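Local structure of tryptophan decarboxylase 1 (Oryza sativa subsp. japonica, 6KHO) at residues 409-414 against 486-491; 420-425 against 500-505; 427-432 against 476-481. The protein catalyses the pyridoxal 5'-phosphate-dependent decarboxylation of L-tryptophan to tryptamine, and of 5-hydroxy-L-tryptophan to serotonin. All blocks are in the same frame, centred on the assembly; numbering follows the deposited sequence.

Interaction 1 (409-414 against 486-491)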
ATOM      1  N   VAL A 409       7.542  -7.541  27.202  1.00 36.45           N
ATOM      2  CA  VAL A 409       6.652  -8.388  27.985  1.00 39.55           C
ATOM      3  C   VAL A 409       6.940  -8.216  29.471  1.00 40.10           C
ATOM      4  O   VAL A 409       6.019  -8.153  30.296  1.00 42.50           O
ATOM      5  CB  VAL A 409       6.790  -9.854  27.532  1.00 37.22           C
ATOM      6  CG1 VAL A 409       6.215 -10.798  28.568  1.00 37.80           C
ATOM      7  CG2 VAL A 409       6.109 -10.051  26.169  1.00 34.06           C
ATOM      8  N   ALA A 410       8.220  -8.096  29.829  1.00 39.05           N
ATOM      9  CA  ALA A 410       8.588  -7.951  31.233  1.00 41.49           C
ATOM     10  C   ALA A 410       8.126  -6.610  31.794  1.00 42.25           C
ATOM     11  O   ALA A 410       7.679  -6.542  32.943  1.00 44.58           O
ATOM     12  CB  ALA A 410      10.098  -8.132  31.395  1.00 39.12           C
ATOM     13  N   MET A 411       8.210  -5.534  31.001  1.00 39.70           N
ATOM     14  CA  MET A 411       7.606  -4.265  31.414  1.00 39.40           C
ATOM     15  C   MET A 411       6.101  -4.411  31.606  1.00 42.89           C
ATOM     16  O   MET A 411       5.541  -3.889  32.576  1.00 42.00           O
ATOM     17  CB  MET A 411       7.893  -3.156  30.394  1.00 38.46           C
ATOM     18  CG  MET A 411       9.349  -2.689  30.324  1.00 45.29           C
ATOM     19  SD  MET A 411       9.519  -1.037  29.584  1.00 45.63           S
ATOM     20  CE  MET A 411       8.940  -1.322  27.912  1.00 43.39           C
ATOM     21  N   ALA A 412       5.423  -5.100  30.681  1.00 40.46           N
ATOM     22  CA  ALA A 412       3.987  -5.334  30.839  1.00 39.84           C
ATOM     23  C   ALA A 412       3.689  -6.131  32.106  1.00 40.37           C
ATOM     24  O   ALA A 412       2.676  -5.890  32.771  1.00 42.72           O
ATOM     25  CB  ALA A 412       3.427  -6.061  29.615  1.00 39.11           C
ATOM     26  N   LYS A 413       4.555  -7.086  32.450  1.00 41.10           N
ATOM     27  CA  LYS A 413       4.340  -7.857  33.670  1.00 42.98           C
ATOM     28  C   LYS A 413       4.513  -6.986  34.907  1.00 46.45           C
ATOM     29  O   LYS A 413       3.789  -7.164  35.893  1.00 48.44           O
ATOM     30  CB  LYS A 413       5.286  -9.057  33.720  1.00 45.17           C
ATOM     31  CG  LYS A 413       4.749 -10.216  34.547  1.00 52.54           C
ATOM     32  CD  LYS A 413       5.832 -11.227  34.891  1.00 55.12           C
ATOM     33  CE  LYS A 413       5.338 -12.224  35.940  1.00 59.83           C
ATOM     34  NZ  LYS A 413       4.920 -11.547  37.205  1.00 60.66           N
ATOM     35  N   VAL A 414       5.453  -6.037  34.870  1.00 42.77           N
ATOM     36  CA  VAL A 414       5.582  -5.065  35.952  1.00 42.87           C
ATOM     37  C   VAL A 414       4.272  -4.308  36.142  1.00 43.21           C
ATOM     38  O   VAL A 414       3.763  -4.185  37.262  1.00 43.18           O
ATOM     39  CB  VAL A 414       6.762  -4.111  35.677  1.00 44.30           C
ATOM     40  CG1 VAL A 414       6.643  -2.845  36.503  1.00 46.55           C
ATOM     41  CG2 VAL A 414       8.094  -4.803  35.970  1.00 46.70           C
ATOM     42  N   PHE A 486      -3.814  -0.986  28.271  1.00 39.51           N
ATOM     43  CA  PHE A 486      -2.463  -0.468  28.491  1.00 37.62           C
ATOM     44  C   PHE A 486      -1.507  -1.297  27.629  1.00 37.48           C
ATOM     45  O   PHE A 486      -1.101  -2.397  28.019  1.00 35.27           O
ATOM     46  CB  PHE A 486      -2.077  -0.525  29.971  1.00 39.74           C
ATOM     47  CG  PHE A 486      -0.912   0.363  30.326  1.00 39.67           C
ATOM     48  CD1 PHE A 486      -1.093   1.727  30.517  1.00 40.16           C
ATOM     49  CD2 PHE A 486       0.364  -0.167  30.461  1.00 42.66           C
ATOM     50  CE1 PHE A 486      -0.024   2.544  30.846  1.00 39.76           C
ATOM     51  CE2 PHE A 486       1.444   0.645  30.784  1.00 42.33           C
ATOM     52  CZ  PHE A 486       1.252   2.003  30.977  1.00 42.24           C
ATOM     53  N   ALA A 487      -1.153  -0.768  26.454  1.00 35.42           N
ATOM     54  CA  ALA A 487      -0.347  -1.484  25.470  1.00 33.98           C
ATOM     55  C   ALA A 487       1.089  -0.976  25.551  1.00 36.66           C
ATOM     56  O   ALA A 487       1.388   0.139  25.106  1.00 37.22           O
ATOM     57  CB  ALA A 487      -0.928  -1.304  24.069  1.00 32.89           C
ATOM     58  N   VAL A 488       1.960  -1.800  26.119  1.00 34.06           N
ATOM     59  CA  VAL A 488       3.356  -1.462  26.369  1.00 37.70           C
ATOM     60  C   VAL A 488       4.165  -1.684  25.097  1.00 37.70           C
ATOM     61  O   VAL A 488       3.870  -2.596  24.318  1.00 34.39           O
ATOM     62  CB  VAL A 488       3.889  -2.326  27.532  1.00 38.14           C
ATOM     63  CG1 VAL A 488       5.406  -2.385  27.537  1.00 40.39           C
ATOM     64  CG2 VAL A 488       3.353  -1.826  28.880  1.00 37.82           C
ATOM     65  N   GLY A 489       5.179  -0.838  24.867  1.00 36.69           N
ATOM     66  CA  GLY A 489       6.188  -1.163  23.875  1.00 37.01           C
ATOM     67  C   GLY A 489       6.603  -0.087  22.888  1.00 33.57           C
ATOM     68  O   GLY A 489       7.437  -0.352  22.012  1.00 33.10           O
ATOM     69  N   SER A 490       6.031   1.111  22.982  1.00 31.55           N
ATOM     70  CA  SER A 490       6.551   2.235  22.209  1.00 34.75           C
ATOM     71  C   SER A 490       8.076   2.256  22.288  1.00 35.83           C
ATOM     72  O   SER A 490       8.653   2.060  23.359  1.00 34.86           O
ATOM     73  CB  SER A 490       5.965   3.546  22.732  1.00 35.53           C
ATOM     74  OG  SER A 490       6.467   4.646  22.001  1.00 39.17           O
ATOM     75  N   SER A 491       8.733   2.429  21.133  1.00 32.86           N
ATOM     76  CA  SER A 491      10.165   2.137  21.062  1.00 34.30           C
ATOM     77  C   SER A 491      10.988   3.001  22.027  1.00 38.71           C
ATOM     78  O   SER A 491      11.997   2.538  22.576  1.00 40.30           O
ATOM     79  CB  SER A 491      10.663   2.305  19.627  1.00 32.61           C
ATOM     80  OG  SER A 491      10.109   1.280  18.805  1.00 35.47           O
TER
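Val-488 reaches Met-411 and Ala-412 with one methyl each, and these two touches make up the whole contact, with no hydrogen bond across it. CG1 of Val-488 takes the Met-411 side: it lies 3.7 Å from Met-411 CE and 3.9 Å from Met-411 CB, so it meets both the root and the end of the thioether chain. That double touch is possible because the methionine bends at its last torsion (chi3 -64°), which folds the terminal methyl back toward the valine. The packing slackens along the helix, where CG2 of Val-488 stands 4.1 Å from Ala-412 CA and 4.3 Å from Ala-412 CB. The close approach of the backbones, 5.9 Å between Ala-412 CA and Val-488 CA, is consistent with the small alanine side chain. Gln-493 packs on both Met-411 and Val-488, and also accepts a hydrogen bond from the backbone N of Gly-489. The solvent side of the helix is loose by contrast: Ala-410 and Lys-413 are exposed, and the lysine pairs with Asp-417. A bound calcium ion lies about 4 Å from the Met-411 side chain. Helix 386-420 thus packs at the margin of the antiparallel C-terminal sheet, against the chain just after it leaves strand 481-487, in this fold type I decarboxylase.

Interaction 2 (420-425 against 500-505)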
ATOM      1  N   ARG A 420      -2.503  -5.466  40.103  1.00 51.97           N
ATOM      2  CA  ARG A 420      -3.006  -6.511  40.987  1.00 55.30           C
ATOM      3  C   ARG A 420      -2.777  -6.191  42.462  1.00 57.76           C
ATOM      4  O   ARG A 420      -3.495  -6.724  43.315  1.00 60.11           O
ATOM      5  CB  ARG A 420      -2.366  -7.858  40.622  1.00 55.26           C
ATOM      6  CG  ARG A 420      -2.891  -8.478  39.319  1.00 48.87           C
ATOM      7  CD  ARG A 420      -2.265  -9.845  39.061  1.00 50.59           C
ATOM      8  NE  ARG A 420      -2.536 -10.340  37.708  1.00 49.17           N
ATOM      9  CZ  ARG A 420      -3.682 -10.896  37.331  1.00 52.62           C
ATOM     10  NH1 ARG A 420      -4.672 -11.033  38.205  1.00 52.36           N
ATOM     11  NH2 ARG A 420      -3.844 -11.322  36.083  1.00 49.76           N
ATOM     12  N   GLY A 421      -1.810  -5.331  42.778  1.00 55.53           N
ATOM     13  CA  GLY A 421      -1.524  -4.897  44.130  1.00 55.57           C
ATOM     14  C   GLY A 421      -2.366  -3.742  44.631  1.00 57.69           C
ATOM     15  O   GLY A 421      -2.064  -3.185  45.691  1.00 61.77           O
ATOM     16  N   ASP A 422      -3.412  -3.359  43.902  1.00 58.21           N
ATOM     17  CA  ASP A 422      -4.284  -2.251  44.283  1.00 58.53           C
ATOM     18  C   ASP A 422      -5.716  -2.749  44.169  1.00 60.01           C
ATOM     19  O   ASP A 422      -6.198  -3.008  43.062  1.00 60.27           O
ATOM     20  CB  ASP A 422      -4.048  -1.025  43.392  1.00 56.66           C
ATOM     21  CG  ASP A 422      -4.736   0.242  43.913  1.00 58.19           C
ATOM     22  OD1 ASP A 422      -5.979   0.254  44.051  1.00 59.03           O
ATOM     23  OD2 ASP A 422      -4.030   1.245  44.165  1.00 60.73           O
ATOM     24  N   ASP A 423      -6.396  -2.876  45.312  1.00 59.98           N
ATOM     25  CA  ASP A 423      -7.716  -3.490  45.336  1.00 62.21           C
ATOM     26  C   ASP A 423      -8.797  -2.619  44.717  1.00 59.97           C
ATOM     27  O   ASP A 423      -9.938  -3.079  44.590  1.00 59.84           O
ATOM     28  CB  ASP A 423      -8.096  -3.854  46.769  1.00 65.71           C
ATOM     29  CG  ASP A 423      -7.426  -5.127  47.228  1.00 72.73           C
ATOM     30  OD1 ASP A 423      -6.173  -5.179  47.203  1.00 74.82           O
ATOM     31  OD2 ASP A 423      -8.152  -6.079  47.596  1.00 78.03           O
ATOM     32  N   ARG A 424      -8.481  -1.385  44.325  1.00 55.61           N
ATOM     33  CA  ARG A 424      -9.447  -0.607  43.562  1.00 56.19           C
ATOM     34  C   ARG A 424      -9.537  -1.071  42.115  1.00 54.49           C
ATOM     35  O   ARG A 424     -10.503  -0.728  41.421  1.00 53.03           O
ATOM     36  CB  ARG A 424      -9.082   0.874  43.585  1.00 60.04           C
ATOM     37  CG  ARG A 424      -9.285   1.585  44.902  1.00 60.14           C
ATOM     38  CD  ARG A 424      -8.715   2.984  44.806  1.00 55.31           C
ATOM     39  NE  ARG A 424      -7.255   2.962  44.751  1.00 55.49           N
ATOM     40  CZ  ARG A 424      -6.508   4.019  44.460  1.00 57.30           C
ATOM     41  NH1 ARG A 424      -7.090   5.176  44.183  1.00 54.51           N
ATOM     42  NH2 ARG A 424      -5.184   3.919  44.438  1.00 58.92           N
ATOM     43  N   PHE A 425      -8.554  -1.834  41.648  1.00 55.21           N
ATOM     44  CA  PHE A 425      -8.439  -2.198  40.244  1.00 55.72           C
ATOM     45  C   PHE A 425      -8.512  -3.709  40.082  1.00 53.42           C
ATOM     46  O   PHE A 425      -8.202  -4.468  41.005  1.00 55.13           O
ATOM     47  CB  PHE A 425      -7.120  -1.671  39.653  1.00 50.22           C
ATOM     48  CG  PHE A 425      -7.001  -0.175  39.675  1.00 50.11           C
ATOM     49  CD1 PHE A 425      -7.521   0.586  38.641  1.00 47.69           C
ATOM     50  CD2 PHE A 425      -6.381   0.470  40.732  1.00 51.32           C
ATOM     51  CE1 PHE A 425      -7.415   1.965  38.652  1.00 48.90           C
ATOM     52  CE2 PHE A 425      -6.275   1.850  40.757  1.00 53.05           C
ATOM     53  CZ  PHE A 425      -6.796   2.602  39.713  1.00 51.05           C
ATOM     54  N   SER A 500       5.878   5.354  36.177  1.00 41.74           N
ATOM     55  CA  SER A 500       5.310   6.690  36.340  1.00 45.39           C
ATOM     56  C   SER A 500       3.873   6.759  35.826  1.00 46.39           C
ATOM     57  O   SER A 500       3.047   7.507  36.369  1.00 43.64           O
ATOM     58  CB  SER A 500       6.172   7.731  35.617  1.00 43.22           C
ATOM     59  OG  SER A 500       7.478   7.778  36.161  1.00 44.73           O
ATOM     60  N   ALA A 501       3.565   6.004  34.768  1.00 43.11           N
ATOM     61  CA  ALA A 501       2.186   5.916  34.300  1.00 43.04           C
ATOM     62  C   ALA A 501       1.278   5.316  35.371  1.00 40.36           C
ATOM     63  O   ALA A 501       0.141   5.764  35.549  1.00 43.11           O
ATOM     64  CB  ALA A 501       2.120   5.090  33.014  1.00 40.91           C
ATOM     65  N   TRP A 502       1.764   4.300  36.088  1.00 42.09           N
ATOM     66  CA  TRP A 502       0.971   3.694  37.154  1.00 45.29           C
ATOM     67  C   TRP A 502       0.690   4.697  38.265  1.00 48.71           C
ATOM     68  O   TRP A 502      -0.450   4.819  38.735  1.00 46.45           O
ATOM     69  CB  TRP A 502       1.691   2.471  37.716  1.00 44.58           C
ATOM     70  CG  TRP A 502       0.941   1.829  38.854  1.00 50.57           C
ATOM     71  CD1 TRP A 502       1.436   1.507  40.086  1.00 52.22           C
ATOM     72  CD2 TRP A 502      -0.441   1.425  38.858  1.00 49.87           C
ATOM     73  NE1 TRP A 502       0.448   0.927  40.859  1.00 50.79           N
ATOM     74  CE2 TRP A 502      -0.712   0.869  40.130  1.00 53.02           C
ATOM     75  CE3 TRP A 502      -1.475   1.479  37.910  1.00 47.60           C
ATOM     76  CZ2 TRP A 502      -1.975   0.369  40.477  1.00 50.68           C
ATOM     77  CZ3 TRP A 502      -2.729   0.980  38.257  1.00 49.71           C
ATOM     78  CH2 TRP A 502      -2.965   0.436  39.533  1.00 50.10           C
ATOM     79  N   GLU A 503       1.724   5.431  38.692  1.00 47.92           N
ATOM     80  CA  GLU A 503       1.539   6.469  39.703  1.00 48.98           C
ATOM     81  C   GLU A 503       0.508   7.496  39.258  1.00 47.90           C
ATOM     82  O   GLU A 503      -0.309   7.953  40.064  1.00 51.14           O
ATOM     83  CB  GLU A 503       2.872   7.151  40.012  1.00 49.79           C
ATOM     84  CG  GLU A 503       3.938   6.206  40.537  1.00 51.78           C
ATOM     85  CD  GLU A 503       3.506   5.482  41.795  1.00 57.42           C
ATOM     86  OE1 GLU A 503       2.850   6.114  42.650  1.00 60.40           O
ATOM     87  OE2 GLU A 503       3.820   4.281  41.932  1.00 63.06           O
ATOM     88  N   LEU A 504       0.519   7.860  37.976  1.00 45.40           N
ATOM     89  CA  LEU A 504      -0.427   8.861  37.497  1.00 46.33           C
ATOM     90  C   LEU A 504      -1.851   8.313  37.492  1.00 51.10           C
ATOM     91  O   LEU A 504      -2.805   9.046  37.787  1.00 50.56           O
ATOM     92  CB  LEU A 504      -0.017   9.349  36.106  1.00 47.06           C
ATOM     93  CG  LEU A 504      -1.012  10.297  35.433  1.00 48.23           C
ATOM     94  CD1 LEU A 504      -1.156  11.558  36.268  1.00 46.98           C
ATOM     95  CD2 LEU A 504      -0.617  10.634  33.999  1.00 46.72           C
ATOM     96  N   ILE A 505      -2.011   7.025  37.168  1.00 49.46           N
ATOM     97  CA  ILE A 505      -3.322   6.382  37.263  1.00 49.61           C
ATOM     98  C   ILE A 505      -3.793   6.353  38.712  1.00 49.89           C
ATOM     99  O   ILE A 505      -4.924   6.748  39.022  1.00 47.13           O
ATOM    100  CB  ILE A 505      -3.276   4.960  36.668  1.00 48.05           C
ATOM    101  CG1 ILE A 505      -3.048   4.997  35.149  1.00 48.63           C
ATOM    102  CG2 ILE A 505      -4.560   4.197  36.997  1.00 48.80           C
ATOM    103  CD1 ILE A 505      -2.388   3.740  34.602  1.00 42.12           C
TER
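A T-shaped aromatic pair, set beside an Asx turn, joins residues 420-425 to helix 495-513. Trp-502 supplies the edge and Phe-425 the face: the phenylalanine ring and the six-membered ring of the indole have centroids 5.2 Å apart and planes at 63°. The touching atom is Trp-502 CH2, which stands over the phenylalanine face 3.6 Å from Phe-425 CD2. With its CG anti to the backbone N (chi1 178°), Trp-502 carries its benzo edge away from its own helix to this face. The same edge meets Asp-422 in the indole plane, Trp-502 CZ2 lying 3.8 Å from Asp-422 CB. Farther along the helix, Ile-505 brings CG2 obliquely to within 3.9 Å of Phe-425 CZ.

Asp-422 also organises its own loop. Its OD1 accepts from the backbone N of Arg-424 through the anti lone pair (3.0 Å), which defines the Asx turn, and from Arg-424 NE through the syn one. Arg-424 NH2 donates to Asp-422 OD2 at 2.9 Å, so the guanidinium grips the carboxylate side-on, while Phe-425 CE2 lies over one guanidinium face, toward its rim. An alanine here would keep the CB touch on the indole but would probably leave the backbone N and guanidinium of Arg-424 without their acceptor and the arginine side chain freer to turn. Around the aromatic pair, Val-419 of helix 386-420 packs on both rings, Phe-438 and Ile-440 of strand 435-440 back Phe-425, and Leu-461 and Leu-465 of helix 451-468 press on Ile-505.

Interaction 3 (427-432 against 476-481)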
ATOM      1  N   VAL A 427      -7.512  -6.780  36.949  1.00 46.49           N
ATOM      2  CA  VAL A 427      -7.020  -7.172  35.633  1.00 49.99           C
ATOM      3  C   VAL A 427      -8.091  -8.049  35.000  1.00 46.87           C
ATOM      4  O   VAL A 427      -8.439  -9.099  35.545  1.00 48.34           O
ATOM      5  CB  VAL A 427      -5.677  -7.912  35.728  1.00 49.08           C
ATOM      6  CG1 VAL A 427      -5.296  -8.505  34.373  1.00 49.53           C
ATOM      7  CG2 VAL A 427      -4.582  -6.967  36.228  1.00 47.02           C
ATOM      8  N   VAL A 428      -8.610  -7.617  33.851  1.00 45.54           N
ATOM      9  CA  VAL A 428      -9.849  -8.184  33.331  1.00 48.27           C
ATOM     10  C   VAL A 428      -9.626  -9.554  32.683  1.00 47.80           C
ATOM     11  O   VAL A 428     -10.453 -10.458  32.832  1.00 44.80           O
ATOM     12  CB  VAL A 428     -10.498  -7.181  32.362  1.00 51.16           C
ATOM     13  CG1 VAL A 428     -11.587  -7.850  31.544  1.00 52.41           C
ATOM     14  CG2 VAL A 428     -11.063  -6.008  33.146  1.00 50.95           C
ATOM     15  N   VAL A 429      -8.532  -9.739  31.948  1.00 43.57           N
ATOM     16  CA  VAL A 429      -8.234 -11.032  31.332  1.00 42.45           C
ATOM     17  C   VAL A 429      -6.775 -11.368  31.612  1.00 42.07           C
ATOM     18  O   VAL A 429      -5.982 -10.486  31.970  1.00 42.56           O
ATOM     19  CB  VAL A 429      -8.514 -11.031  29.809  1.00 43.42           C
ATOM     20  CG1 VAL A 429      -9.984 -10.751  29.510  1.00 42.23           C
ATOM     21  CG2 VAL A 429      -7.583 -10.029  29.082  1.00 39.47           C
ATOM     22  N   PRO A 430      -6.388 -12.636  31.462  1.00 42.57           N
ATOM     23  CA  PRO A 430      -4.963 -12.974  31.579  1.00 42.39           C
ATOM     24  C   PRO A 430      -4.160 -12.262  30.501  1.00 43.17           C
ATOM     25  O   PRO A 430      -4.637 -12.053  29.384  1.00 41.27           O
ATOM     26  CB  PRO A 430      -4.933 -14.496  31.387  1.00 44.06           C
ATOM     27  CG  PRO A 430      -6.336 -14.955  31.649  1.00 43.67           C
ATOM     28  CD  PRO A 430      -7.230 -13.828  31.247  1.00 41.67           C
ATOM     29  N   ARG A 431      -2.937 -11.867  30.853  1.00 41.16           N
ATOM     30  CA  ARG A 431      -2.043 -11.170  29.931  1.00 39.93           C
ATOM     31  C   ARG A 431      -1.184 -12.197  29.198  1.00 38.87           C
ATOM     32  O   ARG A 431      -0.409 -12.922  29.828  1.00 39.65           O
ATOM     33  CB  ARG A 431      -1.167 -10.161  30.682  1.00 42.34           C
ATOM     34  CG  ARG A 431      -0.092  -9.459  29.825  1.00 39.16           C
ATOM     35  CD  ARG A 431       1.099  -8.996  30.672  1.00 39.58           C
ATOM     36  NE  ARG A 431       1.649 -10.103  31.448  1.00 41.96           N
ATOM     37  CZ  ARG A 431       2.403 -11.076  30.940  1.00 46.60           C
ATOM     38  NH1 ARG A 431       2.719 -11.075  29.649  1.00 43.10           N
ATOM     39  NH2 ARG A 431       2.838 -12.057  31.721  1.00 41.74           N
ATOM     40  N   ASN A 432      -1.329 -12.267  27.871  1.00 38.85           N
ATOM     41  CA  ASN A 432      -0.522 -13.183  27.067  1.00 38.00           C
ATOM     42  C   ASN A 432       0.749 -12.541  26.521  1.00 36.56           C
ATOM     43  O   ASN A 432       1.768 -13.228  26.368  1.00 38.56           O
ATOM     44  CB  ASN A 432      -1.343 -13.725  25.893  1.00 37.07           C
ATOM     45  CG  ASN A 432      -2.457 -14.647  26.341  1.00 39.51           C
ATOM     46  OD1 ASN A 432      -2.231 -15.546  27.141  1.00 38.99           O
ATOM     47  ND2 ASN A 432      -3.671 -14.414  25.837  1.00 38.96           N
ATOM     48  N   THR A 476     -11.682  -0.313  25.564  1.00 42.12           N
ATOM     49  CA  THR A 476     -12.343  -1.382  24.838  1.00 40.30           C
ATOM     50  C   THR A 476     -13.482  -1.889  25.714  1.00 42.19           C
ATOM     51  O   THR A 476     -13.650  -1.453  26.856  1.00 42.11           O
ATOM     52  CB  THR A 476     -11.350  -2.493  24.469  1.00 35.56           C
ATOM     53  OG1 THR A 476     -11.953  -3.393  23.534  1.00 41.10           O
ATOM     54  CG2 THR A 476     -10.905  -3.248  25.701  1.00 39.26           C
ATOM     55  N   VAL A 477     -14.265  -2.815  25.166  1.00 41.23           N
ATOM     56  CA  VAL A 477     -15.406  -3.413  25.858  1.00 45.00           C
ATOM     57  C   VAL A 477     -15.172  -4.916  25.936  1.00 45.46           C
ATOM     58  O   VAL A 477     -15.086  -5.584  24.897  1.00 45.64           O
ATOM     59  CB  VAL A 477     -16.734  -3.111  25.146  1.00 40.09           C
ATOM     60  CG1 VAL A 477     -17.873  -3.870  25.825  1.00 48.01           C
ATOM     61  CG2 VAL A 477     -17.015  -1.610  25.121  1.00 41.65           C
ATOM     62  N   VAL A 478     -15.075  -5.444  27.158  1.00 43.77           N
ATOM     63  CA  VAL A 478     -14.789  -6.854  27.405  1.00 45.76           C
ATOM     64  C   VAL A 478     -15.914  -7.419  28.266  1.00 51.99           C
ATOM     65  O   VAL A 478     -16.016  -7.086  29.455  1.00 51.85           O
ATOM     66  CB  VAL A 478     -13.436  -7.056  28.099  1.00 47.51           C
ATOM     67  CG1 VAL A 478     -13.201  -8.530  28.360  1.00 48.66           C
ATOM     68  CG2 VAL A 478     -12.304  -6.441  27.268  1.00 47.23           C
ATOM     69  N   GLY A 479     -16.736  -8.291  27.683  1.00 48.62           N
ATOM     70  CA  GLY A 479     -17.862  -8.846  28.405  1.00 48.73           C
ATOM     71  C   GLY A 479     -18.779  -7.769  28.948  1.00 49.15           C
ATOM     72  O   GLY A 479     -19.039  -7.713  30.154  1.00 52.69           O
ATOM     73  N   GLY A 480     -19.240  -6.887  28.064  1.00 47.18           N
ATOM     74  CA  GLY A 480     -20.167  -5.829  28.421  1.00 49.21           C
ATOM     75  C   GLY A 480     -19.625  -4.767  29.357  1.00 55.17           C
ATOM     76  O   GLY A 480     -20.393  -3.941  29.859  1.00 58.13           O
ATOM     77  N   ARG A 481     -18.312  -4.754  29.589  1.00 51.62           N
ATOM     78  CA  ARG A 481     -17.691  -3.875  30.573  1.00 51.68           C
ATOM     79  C   ARG A 481     -16.745  -2.883  29.906  1.00 52.88           C
ATOM     80  O   ARG A 481     -16.051  -3.223  28.940  1.00 45.82           O
ATOM     81  CB  ARG A 481     -16.924  -4.690  31.617  1.00 52.67           C
ATOM     82  CG  ARG A 481     -17.825  -5.563  32.458  1.00 58.77           C
ATOM     83  CD  ARG A 481     -18.138  -4.887  33.776  1.00 60.59           C
ATOM     84  NE  ARG A 481     -18.988  -3.698  33.650  1.00 64.34           N
ATOM     85  CZ  ARG A 481     -20.273  -3.693  33.291  1.00 64.37           C
ATOM     86  NH1 ARG A 481     -20.910  -4.823  33.023  1.00 65.10           N
ATOM     87  NH2 ARG A 481     -20.930  -2.544  33.205  1.00 64.74           N
TER
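Similar first torsions bring Val-428 and Val-478 together: each holds CG1 opposite its backbone N, at chi1 166° in Val-428 and 179° in Val-478, and each thereby sends that methyl at the other. The two CG1 atoms are 3.6 Å apart, and Val-428 CG1 is also 4.0 Å from Val-478 CB. The side chains run past one another in opposite directions, so the touch is lateral. Val-429 adds a longer one. Its chi1 of -61° sets CG1 beside the backbone N, where it comes within 4.1 Å of Val-478 CG1 at an oblique angle. One methyl of Val-478 is therefore shared by two consecutive valines, and apolar packing is the whole of the chemistry between the segments.

These residues lie at or next to opposite edges of the four-stranded antiparallel sheet, whose outermost strands are 425-427 and 474-478. Side chains from near the two edges meet, and Val-483 of the intervening strand 481-487 packs on both Val-428 and Val-478. Just past Val-478 the chain reverses in a tight beta hairpin: Val-478 N gives to Arg-481 O at 3.0 Å and Arg-481 N to Val-478 O at 3.3 Å, with Gly-479 and Gly-480, both at positive phi, forming the two-residue loop. Although Arg-481 sets out toward residues 427-432, its end leads away, to salt bridges with Glu-451 and Asp-455 of helix 451-468. Loop residues Ser-275 and Tyr-242 pack on Val-429 and Val-478 respectively.

All three contacts gather round the four-stranded antiparallel sheet, and all are largely buried, with a partly exposed residue in each: Met-411, Asp-422 and Val-428. Helix 386-420 supplies one partner of interaction 1 and leads into the loop of interaction 2, and Phe-486 CZ meets Ala-501 CB at 3.8 Å between them. Interaction 3 instead links the sheet's two margins, and reaches interaction 1 through Arg-431, which lies along Val-409 and Ala-412. No hydrogen bond crosses any of them. Interactions 1 and 3 are aliphatic packing, with a thioether methyl in 1, whereas interaction 2, about 28 Å from the chain centre to its own, pairs aromatic rings and adds, within 420-425, a salt bridge between partly exposed residues.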